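Local coordinates for protein GphF (Cystobacter violaceus, PDB 6MFC) that probably decarboxylates an acyl group to supply the starter unit in the initiation of polyketide biosynthesis, using a repurposed GNAT fold, at residues R29-S34 / C69-H74; D37-L42 / G76-A81; A44-A49 / G116-P121; G80-Q85 / L112-L117; V152-D157 / P203-N208. One frame throughout, in Å; residues are numbered along the deposited sequence.

Overall arrangement
Interactions 1 to 4 lie on the half of the sheet made by strands 27-30, 70-74, 77-87 and 111-119. Interactions 1 and 4 pair neighbouring strands, 1 partly buried at an outermost strand and 4 buried near the centre of the chain, so backbone bonds dominate both. Interactions 2 and 3 hold the same helix, 36-46: its middle packs, buried, on strand 77-87 through apolar side chains, whereas its C-terminal end and the residue after it use a salt bridge and an indole bond at strand 111-119, with R45 and P121 exposed. Interaction 5, mostly buried, ties the loop before strand 212-218 to residues just after strand 148-153 by charged and amide groups. R154 and W47 connect interactions 3 and 5.

Interaction 1 (R29-S34 / C69-H74); sequences RHARPS and CWVLLH
An outermost strand of a GNAT-type sheet is held here by antiparallel pairing of R29 and H30 with V71 and W70. R29 and V71 form the hydrogen-bonded pair: V71 N reaches R29 O at 2.8 Å, and R29 N returns a longer bond to V71 O at 3.2 Å. H30 and W70 form the next, non-hydrogen-bonded pair. Beyond it C69 O accepts two donors, A31 N at 2.8 Å and H30 ND1 at 3.2 Å, which approach from opposite faces of its carbonyl plane. The oxygen lies in the plane of the imidazole, and this bond limits the ring's rotation.

The same ring runs beside W70, pointing the same way, with H30 CE1 3.2 Å from W70 NE1. Their planes are inclined at 33°. R29 places CG between its backbone N and carbonyl carbon (chi1 60°), and from there the chain extends over V71, whose CG2 lies beneath the centre of the guanidinium. The charge itself is paired with D35 by a salt bridge. A31 CB adds an apolar touch on C69 CB at 3.8 Å.

Strand 77-87 bonds to the other edge of strand 70-74, through T82 and G80. W70 meets F135 of helix 128-140 edge-to-face, while V71 touches I78 on the strand alongside.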
# COMPACT_ATOMS: atom_id res chain seq x y z
N ARG A 29 14.67 -5.97 7.54
CA ARG A 29 14.81 -7.40 7.32
C ARG A 29 13.48 -7.96 6.86
O ARG A 29 12.44 -7.31 6.94
CB ARG A 29 15.30 -8.12 8.58
CG ARG A 29 14.36 -7.97 9.77
CD ARG A 29 14.73 -8.94 10.89
NE ARG A 29 13.85 -8.80 12.04
CZ ARG A 29 12.67 -9.40 12.16
NH1 ARG A 29 12.21 -10.18 11.18
NH2 ARG A 29 11.93 -9.22 13.25
N HIS A 30 13.51 -9.20 6.36
CA HIS A 30 12.28 -9.86 5.93
C HIS A 30 11.37 -10.12 7.13
O HIS A 30 11.83 -10.35 8.25
CB HIS A 30 12.60 -11.18 5.22
CG HIS A 30 13.00 -11.01 3.79
ND1 HIS A 30 12.25 -10.29 2.88
CD2 HIS A 30 14.07 -11.49 3.10
CE1 HIS A 30 12.84 -10.32 1.70
NE2 HIS A 30 13.95 -11.04 1.81
N ALA A 31 10.07 -10.08 6.87
CA ALA A 31 9.10 -10.40 7.91
C ALA A 31 9.12 -11.89 8.20
O ALA A 31 9.20 -12.72 7.28
CB ALA A 31 7.70 -9.95 7.50
N ARG A 32 9.05 -12.24 9.48
CA ARG A 32 8.98 -13.63 9.91
C ARG A 32 7.66 -13.89 10.63
O ARG A 32 7.08 -12.96 11.20
CB ARG A 32 10.15 -13.98 10.85
CG ARG A 32 11.53 -13.67 10.30
CD ARG A 32 12.62 -14.17 11.23
NE ARG A 32 12.50 -13.60 12.57
CZ ARG A 32 13.31 -12.66 13.06
NH1 ARG A 32 14.30 -12.19 12.31
NH2 ARG A 32 13.13 -12.20 14.29
N PRO A 33 7.17 -15.13 10.61
CA PRO A 33 5.91 -15.42 11.32
C PRO A 33 5.97 -15.12 12.81
O PRO A 33 4.91 -14.98 13.44
CB PRO A 33 5.70 -16.92 11.06
CG PRO A 33 6.44 -17.18 9.79
CD PRO A 33 7.64 -16.28 9.83
N SER A 34 7.17 -15.02 13.40
CA SER A 34 7.29 -14.69 14.81
C SER A 34 6.93 -13.23 15.08
O SER A 34 6.52 -12.89 16.20
CB SER A 34 8.70 -14.98 15.30
OG SER A 34 9.54 -15.36 14.22
N CYS A 69 8.04 -9.42 1.98
CA CYS A 69 7.57 -8.63 3.12
C CYS A 69 8.77 -8.24 3.97
O CYS A 69 9.64 -9.07 4.24
CB CYS A 69 6.55 -9.42 3.95
SG CYS A 69 5.05 -9.88 3.05
N TRP A 70 8.82 -6.97 4.38
CA TRP A 70 9.92 -6.45 5.17
C TRP A 70 9.39 -5.70 6.39
O TRP A 70 8.27 -5.19 6.39
CB TRP A 70 10.81 -5.51 4.35
CG TRP A 70 11.51 -6.17 3.21
CD1 TRP A 70 12.79 -6.65 3.21
CD2 TRP A 70 10.98 -6.42 1.91
NE1 TRP A 70 13.08 -7.19 1.97
CE2 TRP A 70 11.99 -7.05 1.16
CE3 TRP A 70 9.74 -6.16 1.30
CZ2 TRP A 70 11.80 -7.44 -0.16
CZ3 TRP A 70 9.56 -6.54 -0.01
CH2 TRP A 70 10.58 -7.18 -0.73
N VAL A 71 10.22 -5.65 7.42
CA VAL A 71 9.95 -4.86 8.61
C VAL A 71 11.10 -3.89 8.82
O VAL A 71 12.25 -4.16 8.45
CB VAL A 71 9.75 -5.74 9.87
CG1 VAL A 71 8.50 -6.60 9.72
CG2 VAL A 71 10.97 -6.61 10.10
N LEU A 72 10.78 -2.73 9.39
CA LEU A 72 11.77 -1.73 9.74
C LEU A 72 11.87 -1.64 11.26
O LEU A 72 10.85 -1.47 11.94
CB LEU A 72 11.41 -0.36 9.15
CG LEU A 72 12.29 0.83 9.56
CD1 LEU A 72 13.77 0.52 9.38
CD2 LEU A 72 11.91 2.06 8.77
N LEU A 73 13.09 -1.76 11.78
CA LEU A 73 13.33 -1.79 13.21
C LEU A 73 13.91 -0.46 13.67
O LEU A 73 14.90 0.02 13.11
CB LEU A 73 14.27 -2.93 13.59
CG LEU A 73 13.80 -4.34 13.24
CD1 LEU A 73 14.79 -5.36 13.76
CD2 LEU A 73 12.42 -4.59 13.82
N HIS A 74 13.30 0.13 14.70
CA HIS A 74 13.82 1.33 15.33
C HIS A 74 13.71 1.15 16.84
O HIS A 74 12.61 0.91 17.35
CB HIS A 74 13.06 2.58 14.88
CG HIS A 74 13.60 3.86 15.44
ND1 HIS A 74 14.82 4.38 15.06
CD2 HIS A 74 13.10 4.71 16.36
CE1 HIS A 74 15.04 5.51 15.72
NE2 HIS A 74 14.01 5.73 16.51

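Interaction 2 (D37-L42 / G76-A81); sequences DALCAL and GAIVGA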
# COMPACT_ATOMS: atom_id res chain seq x y z
N ASP A 37 2.76 -10.84 16.26
CA ASP A 37 2.19 -10.04 17.34
C ASP A 37 2.57 -8.57 17.21
O ASP A 37 1.78 -7.69 17.55
CB ASP A 37 2.62 -10.59 18.70
CG ASP A 37 2.29 -12.05 18.86
OD1 ASP A 37 2.87 -12.88 18.12
OD2 ASP A 37 1.46 -12.38 19.74
N ALA A 38 3.78 -8.29 16.72
CA ALA A 38 4.19 -6.91 16.49
C ALA A 38 3.52 -6.34 15.25
O ALA A 38 3.15 -5.17 15.23
CB ALA A 38 5.71 -6.83 16.37
N LEU A 39 3.37 -7.16 14.20
CA LEU A 39 2.71 -6.69 12.99
C LEU A 39 1.25 -6.35 13.24
O LEU A 39 0.71 -5.41 12.64
CB LEU A 39 2.83 -7.75 11.89
CG LEU A 39 4.25 -8.05 11.41
CD1 LEU A 39 4.25 -9.10 10.30
CD2 LEU A 39 4.95 -6.78 10.95
N CYS A 40 0.59 -7.10 14.13
CA CYS A 40 -0.77 -6.74 14.52
C CYS A 40 -0.79 -5.47 15.37
O CYS A 40 -1.68 -4.63 15.22
CB CYS A 40 -1.42 -7.90 15.28
SG CYS A 40 -1.72 -9.37 14.28
N ALA A 41 0.19 -5.32 16.26
CA ALA A 41 0.27 -4.12 17.08
C ALA A 41 0.53 -2.89 16.22
O ALA A 41 -0.08 -1.84 16.43
CB ALA A 41 1.36 -4.28 18.14
N LEU A 42 1.45 -3.00 15.26
CA LEU A 42 1.68 -1.90 14.33
C LEU A 42 0.44 -1.61 13.50
O LEU A 42 0.13 -0.45 13.21
CB LEU A 42 2.86 -2.23 13.42
CG LEU A 42 3.17 -1.19 12.33
CD1 LEU A 42 3.61 0.12 12.95
CD2 LEU A 42 4.22 -1.72 11.36
N GLY A 76 14.77 -1.34 18.45
CA GLY A 76 14.41 -2.73 18.66
C GLY A 76 12.95 -3.06 18.45
O GLY A 76 12.52 -4.16 18.80
N ALA A 77 12.16 -2.14 17.89
CA ALA A 77 10.74 -2.34 17.68
C ALA A 77 10.40 -2.21 16.21
O ALA A 77 11.03 -1.45 15.47
CB ALA A 77 9.90 -1.34 18.49
N ILE A 78 9.38 -2.96 15.79
CA ILE A 78 8.89 -2.92 14.41
C ILE A 78 8.02 -1.67 14.27
O ILE A 78 6.84 -1.68 14.61
CB ILE A 78 8.12 -4.18 14.04
CG1 ILE A 78 9.00 -5.42 14.22
CG2 ILE A 78 7.62 -4.10 12.60
CD1 ILE A 78 8.35 -6.71 13.78
N VAL A 79 8.62 -0.58 13.78
CA VAL A 79 7.87 0.65 13.52
C VAL A 79 7.40 0.75 12.07
O VAL A 79 6.62 1.66 11.75
CB VAL A 79 8.69 1.90 13.89
CG1 VAL A 79 9.02 1.89 15.37
CG2 VAL A 79 9.95 1.98 13.05
N GLY A 80 7.85 -0.15 11.20
CA GLY A 80 7.45 -0.12 9.81
C GLY A 80 7.32 -1.51 9.21
O GLY A 80 8.12 -2.40 9.50
N ALA A 81 6.31 -1.71 8.36
CA ALA A 81 6.06 -3.00 7.73
C ALA A 81 5.51 -2.79 6.33
O ALA A 81 4.65 -1.94 6.11
CB ALA A 81 5.07 -3.83 8.56
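The flat groups in this contact are two consecutive peptides of the strand, V79-G80 and G80-A81, and L42 lays a methyl over a face of each. L42 CD1 lies about 3.5 Å above the first plane, and L42 CD2 lies at a similar height above the second. The carbonyl oxygens of these peptides are engaged by neighbouring backbone: V79 O faces the amide of D120, and G80 O that of L72.

This is helix-on-sheet packing within a GNAT fold, in which helix 36-46 covers strand 77-87. The two short segments run at 62° to one another, with their axes 8.5 Å apart at closest. V79 and G80 both face L72, a classic beta bulge that interrupts the regular strand pairing just where the leucine settles.

L42 carries CG anti to its backbone N (chi1 176°), which sends both methyls down onto the strand. One turn earlier, L39 comes across I78 obliquely and brings its CD2 to A81 CB at 3.8 Å. A81 is therefore shared by two leucines, since L42 CD2 touches the same methyl at 3.6 Å. Across the segments the side chains meet one another only through apolar atoms. Beyond them, L39 continues onto V71 of strand 70-74 and V62 of helix 55-64, and L42 continues onto D120.

At the N-terminal side of the patch, A38 CB meets the end of I78, at CD1, 3.7 Å away.

Interaction 3 (A44-A49 / G116-P121); sequences ARCWPA and GLNVDP
R45 reaches from the last turn of helix 36-46 to D120 and P121, CB meeting the proline and the rest the carboxylate. CB lies beside the proline ring, with R45 CB 4.1 Å from P121 CD. CD then passes the carboxylate, R45 CD being 3.3 Å from D120 OD2. A bend at chi3 (130°), with the turn at chi4, brings the tip to the acid, and R45 NH1 makes a salt bridge with D120 OD1 at 2.6 Å. The guanidinium and carboxylate planes are inclined to each other, and one nitrogen, NH1, serves the carboxylate, nearer OD1 than OD2. D120 OD1 also accepts the amide of A122, which steadies the acid in the turn that follows the strand.

C46 comes next and points its sulfur at the strand end. C46 SG lies 3.3 Å from V119 O and also touches N118 CB and P121 CD.

W47, the first residue beyond the helix, turns its indole toward N118. W47 NE1 donates to N118 OD1 at 2.7 Å in a bond of 164°. The acceptor lies near the indole plane, while the donor stands above the amide plane of N118; the two planes are 68° apart. The indole also touches R154, and a glycerol, probably from the crystallisation liquor, lies about 3 Å from it at the nearest atoms.

The arrangement is a junction between the end of the first helix and the C-terminal end of strand 111-119. In GNAT relatives the corresponding strand borders the acyl-CoA cleft, so the glycerol may mark the equivalent pocket.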
# COMPACT_ATOMS: atom_id res chain seq x y z
N ALA A 44 -2.63 -1.93 14.47
CA ALA A 44 -3.65 -1.27 15.28
C ALA A 44 -3.34 0.20 15.50
O ALA A 44 -4.27 1.02 15.63
CB ALA A 44 -3.80 -1.98 16.62
N ARG A 45 -2.06 0.57 15.54
CA ARG A 45 -1.69 1.97 15.69
C ARG A 45 -1.85 2.75 14.39
O ARG A 45 -2.14 3.95 14.43
CB ARG A 45 -0.24 2.08 16.18
CG ARG A 45 -0.04 1.63 17.61
CD ARG A 45 1.44 1.59 17.98
NE ARG A 45 1.70 2.29 19.23
CZ ARG A 45 2.15 3.54 19.31
NH1 ARG A 45 2.39 4.23 18.20
NH2 ARG A 45 2.37 4.10 20.49
N CYS A 46 -1.67 2.10 13.24
CA CYS A 46 -1.72 2.82 11.98
C CYS A 46 -3.13 2.98 11.44
O CYS A 46 -3.41 3.94 10.71
CB CYS A 46 -0.84 2.13 10.94
SG CYS A 46 0.91 2.06 11.38
N TRP A 47 -4.05 2.08 11.79
CA TRP A 47 -5.37 2.08 11.20
C TRP A 47 -6.45 1.98 12.27
O TRP A 47 -6.26 1.29 13.28
CB TRP A 47 -5.53 0.93 10.21
CG TRP A 47 -4.53 0.96 9.10
CD1 TRP A 47 -3.33 0.31 9.07
CD2 TRP A 47 -4.63 1.68 7.87
NE1 TRP A 47 -2.68 0.58 7.89
CE2 TRP A 47 -3.46 1.42 7.14
CE3 TRP A 47 -5.60 2.52 7.32
CZ2 TRP A 47 -3.23 1.97 5.87
CZ3 TRP A 47 -5.38 3.06 6.07
CH2 TRP A 47 -4.20 2.78 5.36
N PRO A 48 -7.58 2.65 12.08
CA PRO A 48 -8.74 2.41 12.95
C PRO A 48 -9.33 1.04 12.70
O PRO A 48 -9.08 0.39 11.69
CB PRO A 48 -9.71 3.53 12.56
CG PRO A 48 -9.34 3.86 11.15
CD PRO A 48 -7.86 3.67 11.05
N ALA A 49 -10.16 0.61 13.66
CA ALA A 49 -10.69 -0.76 13.67
C ALA A 49 -11.29 -1.21 12.34
O ALA A 49 -10.97 -2.33 11.90
CB ALA A 49 -11.71 -0.90 14.80
N GLY A 116 0.36 -3.39 1.47
CA GLY A 116 0.35 -2.46 2.58
C GLY A 116 1.71 -1.89 2.90
O GLY A 116 2.74 -2.53 2.65
N LEU A 117 1.73 -0.67 3.44
CA LEU A 117 2.96 -0.03 3.91
C LEU A 117 2.58 0.79 5.14
O LEU A 117 1.98 1.86 5.01
CB LEU A 117 3.60 0.83 2.83
CG LEU A 117 4.93 1.52 3.14
CD1 LEU A 117 5.79 1.59 1.90
CD2 LEU A 117 4.71 2.92 3.70
N ASN A 118 2.91 0.28 6.32
CA ASN A 118 2.56 0.91 7.58
C ASN A 118 3.81 1.46 8.24
O ASN A 118 4.85 0.78 8.28
CB ASN A 118 1.86 -0.07 8.52
CG ASN A 118 0.57 -0.62 7.93
OD1 ASN A 118 -0.13 0.07 7.19
ND2 ASN A 118 0.26 -1.87 8.27
N VAL A 119 3.72 2.68 8.75
CA VAL A 119 4.76 3.29 9.57
C VAL A 119 4.10 3.82 10.83
O VAL A 119 3.04 4.47 10.75
CB VAL A 119 5.51 4.41 8.83
CG1 VAL A 119 6.62 4.97 9.70
CG2 VAL A 119 6.06 3.90 7.51
N ASP A 120 4.70 3.54 11.98
CA ASP A 120 4.09 3.92 13.26
C ASP A 120 3.87 5.42 13.30
O ASP A 120 4.77 6.19 12.94
CB ASP A 120 4.99 3.47 14.42
CG ASP A 120 4.29 3.56 15.76
OD1 ASP A 120 3.86 4.66 16.16
OD2 ASP A 120 4.16 2.51 16.43
N PRO A 121 2.68 5.89 13.71
CA PRO A 121 2.43 7.34 13.74
C PRO A 121 3.37 8.10 14.66
O PRO A 121 3.50 9.33 14.51
CB PRO A 121 0.98 7.43 14.23
CG PRO A 121 0.38 6.12 13.86
CD PRO A 121 1.47 5.11 14.02

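Interaction 4 (G80-Q85 / L112-L117); sequences GATYAQ and LQLLGL
A81 begins the antiparallel pairing, its carbonyl oxygen meeting the CA of L117. T82 and L117 follow as a non-hydrogen-bonded pair whose side chains lie alongside one another, T82 OG1 being 3.6 Å from L117 CG.

At Y83 the pairing becomes irregular. Y83 N donates to G116 O at 2.9 Å, but Y83 O accepts L115 N at 3.0 Å, so L115 and G116 both face one tyrosine in a classic beta bulge. L115 CB packs on Y83 CB, and the phenol continues to R61, which makes a cation-pi contact with it. A84 sits one register step later, opposite L114, and its methyl meets L112 CD1 at 3.8 Å.

Q85 and Q113 form the next hydrogen-bonded pair. Q113 N reaches Q85 O at 2.7 Å, and Q85 N answers to Q113 O. Their extended side chains run the same way, joined by Q85 NE2 to Q113 OE1 at 3.2 Å. Q85 NE2 also bonds L101 O, and R60 holds Q85 OE1.

L115 O hydrogen-bonds a glycerol, probably from the crystallisation liquor, where GNAT relatives bind acyl-CoA. A bulge in the strand that splays from its parallel neighbour, here 148-153, is a hallmark of the GNAT fold.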
# COMPACT_ATOMS: atom_id res chain seq x y z
N GLY A 80 7.85 -0.15 11.20
CA GLY A 80 7.45 -0.12 9.81
C GLY A 80 7.32 -1.51 9.21
O GLY A 80 8.12 -2.40 9.50
N ALA A 81 6.31 -1.71 8.36
CA ALA A 81 6.06 -3.00 7.73
C ALA A 81 5.51 -2.79 6.33
O ALA A 81 4.65 -1.94 6.11
CB ALA A 81 5.07 -3.83 8.56
N THR A 82 6.02 -3.58 5.38
CA THR A 82 5.56 -3.55 4.00
C THR A 82 5.24 -4.97 3.55
O THR A 82 6.04 -5.89 3.74
CB THR A 82 6.62 -2.93 3.08
OG1 THR A 82 6.74 -1.54 3.36
CG2 THR A 82 6.22 -3.12 1.63
N TYR A 83 4.06 -5.14 2.95
CA TYR A 83 3.63 -6.42 2.41
C TYR A 83 3.50 -6.33 0.90
O TYR A 83 3.13 -5.28 0.36
CB TYR A 83 2.29 -6.85 3.02
CG TYR A 83 2.25 -6.75 4.53
CD1 TYR A 83 2.62 -7.82 5.33
CD2 TYR A 83 1.82 -5.58 5.15
CE1 TYR A 83 2.58 -7.73 6.70
CE2 TYR A 83 1.77 -5.49 6.53
CZ TYR A 83 2.15 -6.56 7.30
OH TYR A 83 2.11 -6.47 8.68
N ALA A 84 3.80 -7.43 0.22
CA ALA A 84 3.72 -7.45 -1.23
C ALA A 84 3.57 -8.88 -1.72
O ALA A 84 4.02 -9.83 -1.06
CB ALA A 84 4.94 -6.80 -1.87
N GLN A 85 2.93 -9.03 -2.87
CA GLN A 85 2.83 -10.32 -3.55
C GLN A 85 2.98 -10.09 -5.04
O GLN A 85 2.72 -9.00 -5.56
CB GLN A 85 1.50 -11.03 -3.25
CG GLN A 85 0.27 -10.40 -3.88
CD GLN A 85 -1.01 -11.12 -3.51
OE1 GLN A 85 -1.00 -12.03 -2.68
NE2 GLN A 85 -2.12 -10.72 -4.13
N LEU A 112 4.82 -6.57 -9.10
CA LEU A 112 4.74 -6.79 -7.66
C LEU A 112 3.72 -5.84 -7.06
O LEU A 112 3.84 -4.62 -7.21
CB LEU A 112 6.11 -6.61 -7.00
CG LEU A 112 6.22 -6.89 -5.50
CD1 LEU A 112 5.96 -8.35 -5.20
CD2 LEU A 112 7.59 -6.47 -4.98
N GLN A 113 2.71 -6.39 -6.38
CA GLN A 113 1.61 -5.61 -5.85
C GLN A 113 1.86 -5.26 -4.39
O GLN A 113 2.15 -6.15 -3.58
CB GLN A 113 0.29 -6.37 -5.98
CG GLN A 113 -0.89 -5.66 -5.33
CD GLN A 113 -2.07 -6.57 -5.13
OE1 GLN A 113 -1.99 -7.78 -5.34
NE2 GLN A 113 -3.19 -6.00 -4.70
N LEU A 114 1.74 -3.98 -4.05
CA LEU A 114 1.85 -3.54 -2.67
C LEU A 114 0.52 -3.78 -1.96
O LEU A 114 -0.50 -3.18 -2.32
CB LEU A 114 2.23 -2.06 -2.60
CG LEU A 114 3.65 -1.67 -2.98
CD1 LEU A 114 3.83 -0.16 -2.96
CD2 LEU A 114 4.65 -2.34 -2.06
N LEU A 115 0.53 -4.66 -0.96
CA LEU A 115 -0.67 -4.89 -0.16
C LEU A 115 -0.77 -3.93 1.01
O LEU A 115 -1.88 -3.68 1.51
CB LEU A 115 -0.69 -6.34 0.35
CG LEU A 115 -0.73 -7.42 -0.73
CD1 LEU A 115 -0.72 -8.80 -0.11
CD2 LEU A 115 -1.96 -7.24 -1.61
N GLY A 116 0.36 -3.39 1.47
CA GLY A 116 0.35 -2.46 2.58
C GLY A 116 1.71 -1.89 2.90
O GLY A 116 2.74 -2.53 2.65
N LEU A 117 1.73 -0.67 3.44
CA LEU A 117 2.96 -0.03 3.91
C LEU A 117 2.58 0.79 5.14
O LEU A 117 1.98 1.86 5.01
CB LEU A 117 3.60 0.83 2.83
CG LEU A 117 4.93 1.52 3.14
CD1 LEU A 117 5.79 1.59 1.90
CD2 LEU A 117 4.71 2.92 3.70

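Interaction 5 (V152-D157 / P203-N208); sequences VSRCGD and PEDVDN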
# COMPACT_ATOMS: atom_id res chain seq x y z
N VAL A 152 -3.09 -0.40 -4.79
CA VAL A 152 -4.35 0.32 -4.72
C VAL A 152 -4.26 1.26 -3.52
O VAL A 152 -4.45 0.84 -2.38
CB VAL A 152 -5.55 -0.63 -4.61
CG1 VAL A 152 -6.84 0.16 -4.50
CG2 VAL A 152 -5.59 -1.56 -5.81
N SER A 153 -3.96 2.53 -3.79
CA SER A 153 -3.81 3.52 -2.73
C SER A 153 -5.18 4.06 -2.33
O SER A 153 -6.22 3.51 -2.69
CB SER A 153 -2.86 4.63 -3.19
OG SER A 153 -2.70 5.61 -2.19
N ARG A 154 -5.19 5.15 -1.57
CA ARG A 154 -6.43 5.75 -1.09
C ARG A 154 -6.18 7.23 -0.82
O ARG A 154 -5.06 7.72 -0.94
CB ARG A 154 -6.94 5.02 0.16
CG ARG A 154 -5.95 4.99 1.31
CD ARG A 154 -6.52 4.23 2.51
NE ARG A 154 -7.78 4.80 2.97
CZ ARG A 154 -7.88 5.77 3.87
NH1 ARG A 154 -6.78 6.28 4.42
NH2 ARG A 154 -9.07 6.22 4.23
N CYS A 155 -7.25 7.93 -0.46
CA CYS A 155 -7.19 9.36 -0.16
C CYS A 155 -7.48 9.57 1.32
O CYS A 155 -8.44 9.01 1.85
CB CYS A 155 -8.18 10.14 -1.02
SG CYS A 155 -7.75 10.19 -2.78
N GLY A 156 -6.66 10.39 1.97
CA GLY A 156 -6.79 10.62 3.39
C GLY A 156 -7.61 11.85 3.75
O GLY A 156 -8.08 11.97 4.88
N ASP A 157 -7.79 12.77 2.80
CA ASP A 157 -8.51 14.01 3.03
C ASP A 157 -9.48 14.29 1.88
O ASP A 157 -9.52 15.39 1.32
CB ASP A 157 -7.54 15.17 3.22
CG ASP A 157 -8.22 16.42 3.76
OD1 ASP A 157 -9.36 16.31 4.25
OD2 ASP A 157 -7.61 17.50 3.69
N PRO A 203 -15.43 -1.29 0.49
CA PRO A 203 -16.68 -0.62 0.92
C PRO A 203 -16.63 -0.05 2.32
O PRO A 203 -17.39 0.89 2.61
CB PRO A 203 -17.73 -1.73 0.80
CG PRO A 203 -17.17 -2.67 -0.21
CD PRO A 203 -15.68 -2.66 0.00
N GLU A 204 -15.79 -0.58 3.21
CA GLU A 204 -15.68 -0.01 4.55
C GLU A 204 -14.86 1.27 4.59
O GLU A 204 -14.85 1.95 5.61
CB GLU A 204 -15.08 -1.04 5.52
CG GLU A 204 -13.66 -1.46 5.20
CD GLU A 204 -13.59 -2.62 4.23
OE1 GLU A 204 -14.62 -2.92 3.58
OE2 GLU A 204 -12.52 -3.24 4.11
N ASP A 205 -14.17 1.61 3.49
CA ASP A 205 -13.39 2.84 3.40
C ASP A 205 -14.33 3.95 2.94
O ASP A 205 -14.36 4.34 1.77
CB ASP A 205 -12.21 2.65 2.46
CG ASP A 205 -11.17 3.75 2.59
OD1 ASP A 205 -11.39 4.68 3.39
OD2 ASP A 205 -10.14 3.67 1.90
N VAL A 206 -15.12 4.46 3.89
CA VAL A 206 -16.14 5.45 3.56
C VAL A 206 -15.52 6.79 3.17
O VAL A 206 -16.08 7.52 2.35
CB VAL A 206 -17.11 5.61 4.75
CG1 VAL A 206 -18.30 6.48 4.35
CG2 VAL A 206 -17.58 4.25 5.24
N ASP A 207 -14.36 7.13 3.74
CA ASP A 207 -13.71 8.39 3.39
C ASP A 207 -13.26 8.42 1.93
O ASP A 207 -12.96 9.50 1.41
CB ASP A 207 -12.52 8.65 4.31
CG ASP A 207 -12.94 8.95 5.74
OD1 ASP A 207 -14.04 9.52 5.92
OD2 ASP A 207 -12.17 8.64 6.67
N ASN A 208 -13.20 7.27 1.27
CA ASN A 208 -12.91 7.18 -0.15
C ASN A 208 -14.13 6.76 -0.96
O ASN A 208 -13.98 6.42 -2.14
CB ASN A 208 -11.75 6.22 -0.40
CG ASN A 208 -10.41 6.83 -0.05
OD1 ASN A 208 -9.62 7.17 -0.94
ND2 ASN A 208 -10.14 6.98 1.24
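R154 and D205 are brought together by the first torsions of both and a bend at chi3 in R154. R154 holds CG between its backbone N and carbonyl carbon (chi1 58°), while D205 swings its carboxylate anti to the backbone N (chi1 -165°). The guanidinium presents its NE and NH2 side, and the acid meets it with both oxygens. R154 NE reaches D205 OD2 at 2.8 Å in an almost straight bond, and R154 NH2 reaches D205 OD1 at 2.9 Å. Both oxygens are met on their syn sides, with the two planes 30° apart.

N208 makes the second joint, to the backbone of the next residue. N208 ND2 donates to C155 O at 2.7 Å, on a lone pair of the carbonyl. N208 OD1 in turn accepts C155 N, in the amide plane, at a modelled 2.5 Å that is probably too short to take literally. The side-chain amide thus pairs with both polar backbone atoms of C155, much as a neighbouring strand might. N208 OD1 also receives Y168 OH of helix 168-172.

C155 packs on L184 of helix 182-190, and R154 touches W47, placing the joint where strand 148-153 ends beside the loop that leads to strand 212-218.

Together the bonds restrict the guanidinium and tie the loop to C155, and D205 probably offsets much of the positive charge.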